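Local coordinates for carbohydrate binding protein, putative, CPB33A (Cellvibrio japonicus, PDB 5FJQ), which is a copper-dependent lytic polysaccharide monooxygenase important for efficient chitin utilization, the chain described here being its monooxygenase domain and probably cleaving chitin oxidatively, at residues A[4-9]-A[91-96]; A[105-110]-A[153-158]; A[127-132]-A[140-145]. One frame throughout, in Å; residues are numbered along the deposited sequence.

Contact 1 (A[4-9]-A[91-96]); sequences VSSPKS and EFVWTN
Residues 4-6 end strand 2-6, which starts right after the copper ligand His1, and lie antiparallel against strand 91-96 in the three-stranded sheet of the domain. Val4 faces Trp94 in a non-hydrogen-bonded pair and Ser6 faces Val93 in a hydrogen-bonded one, so Ser5 is the extra residue of a beta bulge. Both polar backbone atoms of Val93 are gripped by this bulge: its O accepts from Ser5 N at 2.9 Å, nearly along the C=O axis, and its N gives to Ser6 O at 2.8 Å. The side chain of Val4 can be followed outward from this ladder. Its CB lies 3.8 Å from Val93 O. CG1, anti to the backbone N (chi1 180°), stays beside that carbonyl and points to the edge of the Phe92 ring, with CD2 4.4 Å away. CG2 settles over one face of the indole, 3.6 Å from the centroid of the Trp94 five-membered ring, a CH-pi contact. Indole NE1 itself is spent on Ser157 OG of strand 152-161. Pro7, entered through a cis peptide bond, brings its CD within 3.3 Å of Phe92 CD2. Away from the core, Ser5 holds OG in the crowded position between its own N and C (chi1 44°), and from there OG meets Thr95 OG1 tip to tip at 2.7 Å, a hydrogen bond in which either hydroxyl may give the proton. Val4 and Trp94 turn inward, toward Ile175 and Gln173 of strand 169-178, whereas Ser6 and Val93 lie on the other side. Chemically, the two strands are thus joined by polar bonds along the backbone and the Ser5-Thr95 pair, with apolar packing on the inner face. This ties the start of the chain to the indole of Trp94, whose side chain is about 9 Å from the bound copper.

Contact 2 (A[105-110]-A[153-158]); sequences FRYYIT and HIIYSI
Ile109 and Ile155 form the apolar centre, a non-hydrogen-bonded antiparallel pair whose chains cross obliquely, with Ile109 CD1 4.1 Å from Ile155 CG1. CG2 of Ile155, anti to its backbone N, comes up to the edge of the Tyr107 ring, in its plane, 3.9 Å from CD2. Two residues further along, at the next pair on this face, Ser157 lies over a face of the same ring: its CB makes a CH-pi contact 3.8 Å from the centroid of the Tyr107 ring, and its OG sits 3.2 Å from Tyr107 CZ. That hydroxyl is engaged with Trp94 NE1, and Tyr107 OH with His142 ND1, so both polar ends are used beyond the pair. On the reverse side of the sheet Tyr108 CE1 reaches obliquely to Ile158 CD1 at 4.1 Å. Outward from these side chains runs the backbone ladder, straightest at Arg106 N to Ile158 O (2.8 Å, 169° at the hydrogen). At the polar edge Thr110 continues the register with its side chain: OG1 accepts a hydrogen bond from Ile154 N at 2.9 Å and hydrogen-bonds His153 ND1 at 2.9 Å, while its own N gives to Ile154 O. Strand 102-109 is thus held between strand 152-161 and strand 126-130. Strand 169-178 lies beyond strand 152-161, and strand 139-146 packs on the Tyr107 side of this beta sandwich.

Contact 3 (A[127-132]-A[140-145]); sequences LIHDSG and STHNVI
Ile128 O is gripped twice, by two waters that both donate to it, one at 2.8 Å and the other at 2.7 Å from this oxygen. The first water carries three bonds: besides serving Ile128 O it accepts from Ile145 N at 3.0 Å and lies in the plane of the His129 imidazole, 2.8 Å from ND1. The second passes on to Ile145 O, 3.0 Å away. Ile128 and His129 both stand opposite Tyr107, a classic beta bulge that sends the two side chains toward strand 140-145. Ile128 holds CG1 in the crowded position (chi1 61°), and its CD1 meets Val144 CG1 at 3.6 Å, the chains crossing at about a right angle. Over a face of the His129 ring lies Val144 CG2, and the ring's NE2 is 3.8 Å from His142 CB. Further along, Ser131 CB approaches His142 CD2 to 3.4 Å, while the ND1 of that imidazole is hydrogen-bonded to Tyr107 OH. An Asx turn from Asp130 OD1 to Gly132 N ends the first strand. The two strands belong to different sheets of the sandwich and are joined at this margin by packing and water bridges. With both imidazoles so near, simultaneous protonation of His129 and His142 would probably be disfavoured.

From the N terminus, contact 1 closes first: it brings strand 88-96 back to the strand that follows His1, after a long excursion that contains the domain's helices. Contact 2 opens only afterwards, joining strands 102-109 and 152-161, and the loop it closes contains contact 3 entirely, so 2 and 3 nest while 1 stands in series with both. Contact 1 lies within the three-stranded sheet and contact 2 within the larger one; contact 3 bridges their margin, since strand 126-130 pairs with 102-109 and strand 139-146 with 88-96. The three meet inside the sandwich, where Trp94 and Phe92 of contact 1 touch Tyr107 of contact 2, and Phe105 packs on His142 of contact 3.

Contact 1 (A[4-9]-A[91-96])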
loop_
_atom_site.group_PDB
_atom_site.type_symbol
_atom_site.label_atom_id
_atom_site.label_comp_id
_atom_site.label_asym_id
_atom_site.label_seq_id
_atom_site.Cartn_x
_atom_site.Cartn_y
_atom_site.Cartn_z
ATOM N N VAL A 4 -4.659 -3.933 -2.646
ATOM C CA VAL A 4 -4.043 -4.170 -3.981
ATOM C C VAL A 4 -3.658 -5.625 -4.002
ATOM O O VAL A 4 -2.827 -6.081 -3.175
ATOM C CB VAL A 4 -2.809 -3.292 -4.249
ATOM C CG1 VAL A 4 -2.205 -3.582 -5.637
ATOM C CG2 VAL A 4 -3.210 -1.821 -4.216
ATOM N N SER A 5 -4.225 -6.333 -4.987
ATOM C CA SER A 5 -4.117 -7.760 -5.083
ATOM C C SER A 5 -3.059 -8.148 -6.089
ATOM O O SER A 5 -2.518 -9.258 -6.004
ATOM C CB SER A 5 -5.501 -8.343 -5.409
ATOM O OG SER A 5 -6.166 -7.588 -6.434
ATOM N N SER A 6 -2.712 -7.201 -6.982
ATOM C CA SER A 6 -1.854 -7.461 -8.162
ATOM C C SER A 6 -1.182 -6.143 -8.611
ATOM O O SER A 6 -1.898 -5.242 -9.046
ATOM C CB SER A 6 -2.729 -8.054 -9.252
ATOM O OG SER A 6 -1.999 -8.294 -10.402
ATOM N N PRO A 7 0.154 -5.980 -8.366
ATOM C CA PRO A 7 1.075 -6.871 -7.655
ATOM C C PRO A 7 0.615 -6.954 -6.194
ATOM O O PRO A 7 0.037 -5.999 -5.685
ATOM C CB PRO A 7 2.397 -6.121 -7.742
ATOM C CG PRO A 7 2.266 -5.316 -8.995
ATOM C CD PRO A 7 0.885 -4.783 -8.788
ATOM N N LYS A 8 0.800 -8.098 -5.563
ATOM C CA LYS A 8 0.340 -8.303 -4.174
ATOM C C LYS A 8 0.999 -7.268 -3.280
ATOM O O LYS A 8 2.240 -7.086 -3.299
ATOM C CB LYS A 8 0.663 -9.698 -3.704
ATOM C CG LYS A 8 0.114 -10.801 -4.587
ATOM C CD LYS A 8 0.556 -12.180 -4.083
ATOM C CE LYS A 8 -0.084 -13.352 -4.861
ATOM N NZ LYS A 8 -1.553 -13.445 -4.506
ATOM N N SER A 9 0.170 -6.578 -2.509
ATOM C CA SER A 9 0.632 -5.577 -1.563
ATOM C C SER A 9 1.287 -6.367 -0.454
ATOM O O SER A 9 1.154 -7.600 -0.393
ATOM C CB SER A 9 -0.518 -4.786 -0.954
ATOM O OG SER A 9 -1.360 -5.626 -0.126
ATOM N N GLU A 91 -0.088 -2.865 -14.778
ATOM C CA GLU A 91 -1.397 -2.854 -14.071
ATOM C C GLU A 91 -1.274 -3.109 -12.538
ATOM O O GLU A 91 -0.546 -4.016 -12.076
ATOM C CB GLU A 91 -2.433 -3.857 -14.631
ATOM C CG GLU A 91 -2.545 -3.873 -16.145
ATOM C CD GLU A 91 -3.910 -4.319 -16.627
ATOM O OE1 GLU A 91 -4.580 -5.157 -15.958
ATOM O OE2 GLU A 91 -4.329 -3.789 -17.675
ATOM N N PHE A 92 -2.009 -2.286 -11.812
ATOM C CA PHE A 92 -2.251 -2.391 -10.366
ATOM C C PHE A 92 -3.745 -2.530 -10.133
ATOM O O PHE A 92 -4.572 -1.805 -10.703
ATOM C CB PHE A 92 -1.703 -1.157 -9.634
ATOM C CG PHE A 92 -0.202 -1.093 -9.595
ATOM C CD1 PHE A 92 0.535 -0.689 -10.716
ATOM C CD2 PHE A 92 0.479 -1.506 -8.492
ATOM C CE1 PHE A 92 1.926 -0.670 -10.666
ATOM C CE2 PHE A 92 1.876 -1.499 -8.439
ATOM C CZ PHE A 92 2.594 -1.082 -9.526
ATOM N N VAL A 93 -4.096 -3.487 -9.303
ATOM C CA VAL A 93 -5.478 -3.849 -9.229
ATOM C C VAL A 93 -5.840 -3.811 -7.780
ATOM O O VAL A 93 -5.135 -4.444 -6.984
ATOM C CB VAL A 93 -5.709 -5.312 -9.733
ATOM C CG1 VAL A 93 -7.132 -5.751 -9.408
ATOM C CG2 VAL A 93 -5.349 -5.475 -11.239
ATOM N N TRP A 94 -6.949 -3.128 -7.485
ATOM C CA TRP A 94 -7.490 -3.086 -6.118
ATOM C C TRP A 94 -8.667 -4.041 -6.130
ATOM O O TRP A 94 -9.563 -3.907 -6.957
ATOM C CB TRP A 94 -7.984 -1.692 -5.699
ATOM C CG TRP A 94 -6.932 -0.708 -5.227
ATOM C CD1 TRP A 94 -6.106 -0.022 -6.012
ATOM C CD2 TRP A 94 -6.709 -0.218 -3.881
ATOM N NE1 TRP A 94 -5.279 0.815 -5.294
ATOM C CE2 TRP A 94 -5.651 0.746 -3.967
ATOM C CE3 TRP A 94 -7.279 -0.500 -2.619
ATOM C CZ2 TRP A 94 -5.158 1.414 -2.865
ATOM C CZ3 TRP A 94 -6.797 0.163 -1.525
ATOM C CH2 TRP A 94 -5.709 1.108 -1.630
ATOM N N THR A 95 -8.637 -5.020 -5.239
ATOM C CA THR A 95 -9.797 -5.856 -5.013
ATOM C C THR A 95 -10.526 -5.248 -3.829
ATOM O O THR A 95 -10.023 -5.230 -2.700
ATOM C CB THR A 95 -9.398 -7.315 -4.737
ATOM O OG1 THR A 95 -8.777 -7.800 -5.919
ATOM C CG2 THR A 95 -10.644 -8.146 -4.449
ATOM N N ASN A 96 -11.705 -4.722 -4.129
ATOM C CA ASN A 96 -12.544 -4.072 -3.192
ATOM C C ASN A 96 -13.563 -5.021 -2.569
ATOM O O ASN A 96 -14.354 -5.618 -3.284
ATOM C CB ASN A 96 -13.206 -2.870 -3.876
ATOM C CG ASN A 96 -12.170 -1.917 -4.411
ATOM O OD1 ASN A 96 -11.023 -1.982 -3.965
ATOM N ND2 ASN A 96 -12.510 -1.153 -5.456
#

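Contact 2 (A[105-110]-A[153-158])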
loop_
_atom_site.group_PDB
_atom_site.type_symbol
_atom_site.label_atom_id
_atom_site.label_comp_id
_atom_site.label_asym_id
_atom_site.label_seq_id
_atom_site.Cartn_x
_atom_site.Cartn_y
_atom_site.Cartn_z
ATOM N N PHE A 105 -7.798 7.040 -6.873
ATOM C CA PHE A 105 -6.726 6.122 -6.425
ATOM C C PHE A 105 -5.442 6.781 -6.858
ATOM O O PHE A 105 -5.246 7.076 -8.105
ATOM C CB PHE A 105 -6.816 4.706 -7.069
ATOM C CG PHE A 105 -8.030 3.898 -6.609
ATOM C CD1 PHE A 105 -9.278 4.094 -7.197
ATOM C CD2 PHE A 105 -7.936 3.014 -5.526
ATOM C CE1 PHE A 105 -10.428 3.375 -6.780
ATOM C CE2 PHE A 105 -9.068 2.303 -5.106
ATOM C CZ PHE A 105 -10.315 2.504 -5.704
ATOM N N ARG A 106 -4.514 6.918 -5.917
ATOM C CA ARG A 106 -3.207 7.441 -6.251
ATOM C C ARG A 106 -2.078 6.486 -5.932
ATOM O O ARG A 106 -2.122 5.748 -4.926
ATOM C CB ARG A 106 -2.903 8.768 -5.493
ATOM C CG ARG A 106 -3.630 9.947 -6.068
ATOM C CD ARG A 106 -3.364 11.187 -5.220
ATOM N NE ARG A 106 -4.167 12.268 -5.793
ATOM C CZ ARG A 106 -4.458 13.420 -5.178
ATOM N NH1 ARG A 106 -4.080 13.617 -3.936
ATOM N NH2 ARG A 106 -5.217 14.336 -5.780
ATOM N N TYR A 107 -1.070 6.520 -6.810
ATOM C CA TYR A 107 0.153 5.812 -6.541
ATOM C C TYR A 107 1.360 6.706 -6.420
ATOM O O TYR A 107 1.565 7.643 -7.262
ATOM C CB TYR A 107 0.423 4.775 -7.626
ATOM C CG TYR A 107 -0.700 3.772 -7.727
ATOM C CD1 TYR A 107 -1.971 4.171 -8.150
ATOM C CD2 TYR A 107 -0.506 2.452 -7.363
ATOM C CE1 TYR A 107 -3.013 3.251 -8.285
ATOM C CE2 TYR A 107 -1.527 1.503 -7.508
ATOM C CZ TYR A 107 -2.776 1.930 -7.889
ATOM O OH TYR A 107 -3.759 1.035 -7.971
ATOM N N TYR A 108 2.239 6.280 -5.505
ATOM C CA TYR A 108 3.539 6.960 -5.248
ATOM C C TYR A 108 4.607 5.912 -5.296
ATOM O O TYR A 108 4.306 4.683 -5.240
ATOM C CB TYR A 108 3.556 7.642 -3.866
ATOM C CG TYR A 108 2.477 8.652 -3.711
ATOM C CD1 TYR A 108 1.116 8.267 -3.545
ATOM C CD2 TYR A 108 2.800 10.025 -3.697
ATOM C CE1 TYR A 108 0.125 9.233 -3.429
ATOM C CE2 TYR A 108 1.821 10.960 -3.565
ATOM C CZ TYR A 108 0.528 10.584 -3.421
ATOM O OH TYR A 108 -0.345 11.586 -3.323
ATOM N N ILE A 109 5.845 6.382 -5.389
ATOM C CA ILE A 109 7.030 5.508 -5.397
ATOM C C ILE A 109 8.203 6.196 -4.712
ATOM O O ILE A 109 8.265 7.440 -4.686
ATOM C CB ILE A 109 7.432 5.013 -6.823
ATOM C CG1 ILE A 109 8.470 3.880 -6.692
ATOM C CG2 ILE A 109 7.964 6.175 -7.688
ATOM C CD1 ILE A 109 8.682 3.027 -7.949
ATOM N N THR A 110 9.049 5.371 -4.067
ATOM C CA THR A 110 10.379 5.688 -3.621
ATOM C C THR A 110 11.332 6.165 -4.756
ATOM O O THR A 110 11.166 5.839 -5.952
ATOM C CB THR A 110 10.956 4.468 -2.911
ATOM O OG1 THR A 110 10.571 3.288 -3.622
ATOM C CG2 THR A 110 10.322 4.330 -1.493
ATOM N N HIS A 153 11.862 -1.295 -4.620
ATOM C CA HIS A 153 11.180 -0.072 -4.357
ATOM C C HIS A 153 9.878 -0.322 -3.634
ATOM O O HIS A 153 9.365 -1.439 -3.624
ATOM C CB HIS A 153 11.026 0.732 -5.672
ATOM C CG HIS A 153 12.313 1.385 -6.057
ATOM N ND1 HIS A 153 12.729 2.567 -5.468
ATOM C CD2 HIS A 153 13.349 0.954 -6.815
ATOM C CE1 HIS A 153 13.951 2.853 -5.890
ATOM N NE2 HIS A 153 14.337 1.910 -6.731
ATOM N N ILE A 154 9.377 0.731 -2.984
ATOM C CA ILE A 154 8.079 0.671 -2.395
ATOM C C ILE A 154 7.166 1.548 -3.205
ATOM O O ILE A 154 7.477 2.742 -3.524
ATOM C CB ILE A 154 8.070 1.097 -0.906
ATOM C CG1 ILE A 154 9.054 0.247 -0.100
ATOM C CG2 ILE A 154 6.658 1.021 -0.308
ATOM C CD1 ILE A 154 9.123 0.710 1.365
ATOM N N ILE A 155 6.018 0.952 -3.501
ATOM C CA ILE A 155 4.911 1.703 -4.055
ATOM C C ILE A 155 3.837 1.875 -2.977
ATOM O O ILE A 155 3.502 0.919 -2.250
ATOM C CB ILE A 155 4.326 1.061 -5.313
ATOM C CG1 ILE A 155 5.339 1.247 -6.474
ATOM C CG2 ILE A 155 2.948 1.687 -5.610
ATOM C CD1 ILE A 155 5.116 0.303 -7.592
ATOM N N TYR A 156 3.322 3.101 -2.880
ATOM C CA TYR A 156 2.251 3.402 -1.969
ATOM C C TYR A 156 1.042 3.780 -2.800
ATOM O O TYR A 156 1.072 4.797 -3.485
ATOM C CB TYR A 156 2.688 4.583 -1.104
ATOM C CG TYR A 156 1.940 4.714 0.187
ATOM C CD1 TYR A 156 1.722 3.610 1.008
ATOM C CD2 TYR A 156 1.428 5.981 0.606
ATOM C CE1 TYR A 156 1.020 3.760 2.215
ATOM C CE2 TYR A 156 0.741 6.144 1.826
ATOM C CZ TYR A 156 0.553 5.042 2.636
ATOM O OH TYR A 156 -0.148 5.247 3.824
ATOM N N SER A 157 0.024 2.908 -2.842
ATOM C CA SER A 157 -1.292 3.325 -3.332
ATOM C C SER A 157 -2.258 3.784 -2.251
ATOM O O SER A 157 -2.345 3.199 -1.137
ATOM C CB SER A 157 -1.935 2.158 -4.134
ATOM O OG SER A 157 -3.139 2.567 -4.763
ATOM N N ILE A 158 -3.043 4.823 -2.568
ATOM C CA ILE A 158 -3.947 5.391 -1.611
ATOM C C ILE A 158 -5.278 5.548 -2.288
ATOM O O ILE A 158 -5.386 6.083 -3.437
ATOM C CB ILE A 158 -3.564 6.845 -1.211
ATOM C CG1 ILE A 158 -2.195 6.913 -0.541
ATOM C CG2 ILE A 158 -4.661 7.463 -0.335
ATOM C CD1 ILE A 158 -1.880 8.288 0.063
#

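Contact 3 (A[127-132]-A[140-145])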
loop_
_atom_site.group_PDB
_atom_site.type_symbol
_atom_site.label_atom_id
_atom_site.label_comp_id
_atom_site.label_asym_id
_atom_site.label_seq_id
_atom_site.Cartn_x
_atom_site.Cartn_y
_atom_site.Cartn_z
ATOM N N LEU A 127 4.610 11.283 -6.469
ATOM C CA LEU A 127 3.403 10.875 -7.242
ATOM C C LEU A 127 3.647 10.259 -8.639
ATOM O O LEU A 127 4.242 10.874 -9.544
ATOM C CB LEU A 127 2.451 12.046 -7.447
ATOM C CG LEU A 127 1.053 11.729 -7.978
ATOM C CD1 LEU A 127 0.186 10.954 -6.945
ATOM C CD2 LEU A 127 0.363 13.027 -8.374
ATOM N N ILE A 128 3.114 9.053 -8.865
ATOM C CA ILE A 128 3.336 8.473 -10.136
ATOM C C ILE A 128 2.030 8.186 -10.919
ATOM O O ILE A 128 2.077 7.955 -12.140
ATOM C CB ILE A 128 4.387 7.335 -10.128
ATOM C CG1 ILE A 128 3.989 6.136 -9.224
ATOM C CG2 ILE A 128 5.804 7.942 -9.902
ATOM C CD1 ILE A 128 4.625 4.811 -9.662
ATOM N N HIS A 129 0.898 8.259 -10.210
ATOM C CA HIS A 129 -0.385 8.029 -10.841
ATOM C C HIS A 129 -1.546 8.608 -10.041
ATOM O O HIS A 129 -1.602 8.494 -8.779
ATOM C CB HIS A 129 -0.613 6.499 -11.091
ATOM C CG HIS A 129 -1.840 6.193 -11.891
ATOM N ND1 HIS A 129 -1.849 6.242 -13.275
ATOM C CD2 HIS A 129 -3.110 5.875 -11.518
ATOM C CE1 HIS A 129 -3.058 5.940 -13.714
ATOM N NE2 HIS A 129 -3.838 5.705 -12.675
ATOM N N ASP A 130 -2.539 9.093 -10.783
ATOM C CA ASP A 130 -3.794 9.571 -10.197
ATOM C C ASP A 130 -4.912 9.121 -11.115
ATOM O O ASP A 130 -4.953 9.413 -12.361
ATOM C CB ASP A 130 -3.743 11.096 -9.976
ATOM C CG ASP A 130 -4.955 11.647 -9.263
ATOM O OD1 ASP A 130 -6.059 11.117 -9.344
ATOM O OD2 ASP A 130 -4.809 12.659 -8.592
ATOM N N SER A 131 -5.814 8.341 -10.533
ATOM C CA SER A 131 -6.780 7.714 -11.357
ATOM C C SER A 131 -7.992 8.607 -11.557
ATOM O O SER A 131 -8.829 8.295 -12.317
ATOM C CB SER A 131 -7.212 6.392 -10.776
ATOM O OG SER A 131 -8.183 6.602 -9.773
ATOM N N GLY A 132 -8.100 9.729 -10.881
ATOM C CA GLY A 132 -9.340 10.470 -11.024
ATOM C C GLY A 132 -10.489 9.748 -10.318
ATOM O O GLY A 132 -10.337 8.564 -9.907
ATOM N N SER A 140 -10.802 -2.316 -9.151
ATOM C CA SER A 140 -10.346 -1.001 -9.608
ATOM C C SER A 140 -8.987 -1.210 -10.231
ATOM O O SER A 140 -8.066 -1.655 -9.579
ATOM C CB SER A 140 -10.263 -0.014 -8.403
ATOM O OG SER A 140 -11.506 0.406 -7.963
ATOM N N THR A 141 -8.861 -0.911 -11.519
ATOM C CA THR A 141 -7.630 -1.170 -12.209
ATOM C C THR A 141 -6.976 0.115 -12.708
ATOM O O THR A 141 -7.603 0.955 -13.356
ATOM C CB THR A 141 -7.773 -2.159 -13.426
ATOM O OG1 THR A 141 -8.436 -3.348 -12.969
ATOM C CG2 THR A 141 -6.440 -2.535 -13.825
ATOM N N HIS A 142 -5.694 0.244 -12.386
ATOM C CA HIS A 142 -4.955 1.428 -12.751
ATOM C C HIS A 142 -3.683 0.980 -13.469
ATOM O O HIS A 142 -2.894 0.237 -12.946
ATOM C CB HIS A 142 -4.690 2.204 -11.466
ATOM C CG HIS A 142 -5.925 2.388 -10.648
ATOM N ND1 HIS A 142 -6.094 1.805 -9.406
ATOM C CD2 HIS A 142 -7.076 3.041 -10.916
ATOM C CE1 HIS A 142 -7.298 2.098 -8.945
ATOM N NE2 HIS A 142 -7.903 2.875 -9.825
ATOM N N ASN A 143 -3.536 1.391 -14.730
ATOM C CA ASN A 143 -2.320 1.116 -15.416
ATOM C C ASN A 143 -1.245 2.160 -15.157
ATOM O O ASN A 143 -1.183 3.132 -15.918
ATOM C CB ASN A 143 -2.595 1.202 -16.885
ATOM C CG ASN A 143 -2.519 -0.139 -17.555
ATOM O OD1 ASN A 143 -3.221 -1.098 -17.145
ATOM N ND2 ASN A 143 -1.665 -0.229 -18.591
ATOM N N VAL A 144 -0.372 1.912 -14.193
ATOM C CA VAL A 144 0.484 2.961 -13.576
ATOM C C VAL A 144 1.701 2.959 -14.425
ATOM O O VAL A 144 2.153 1.861 -14.825
ATOM C CB VAL A 144 0.863 2.559 -12.129
ATOM C CG1 VAL A 144 1.830 3.557 -11.470
ATOM C CG2 VAL A 144 -0.408 2.422 -11.320
ATOM N N ILE A 145 2.212 4.135 -14.813
ATOM C CA ILE A 145 3.442 4.098 -15.571
ATOM C C ILE A 145 4.626 4.157 -14.577
ATOM O O ILE A 145 4.839 5.176 -13.879
ATOM C CB ILE A 145 3.521 5.172 -16.713
ATOM C CG1 ILE A 145 2.304 5.160 -17.662
ATOM C CG2 ILE A 145 4.875 5.177 -17.424
ATOM C CD1 ILE A 145 1.791 3.811 -18.158
HETATM O O HOH W 1 0.788 6.683 -14.226
HETATM O O HOH W 2 4.142 8.057 -13.889
#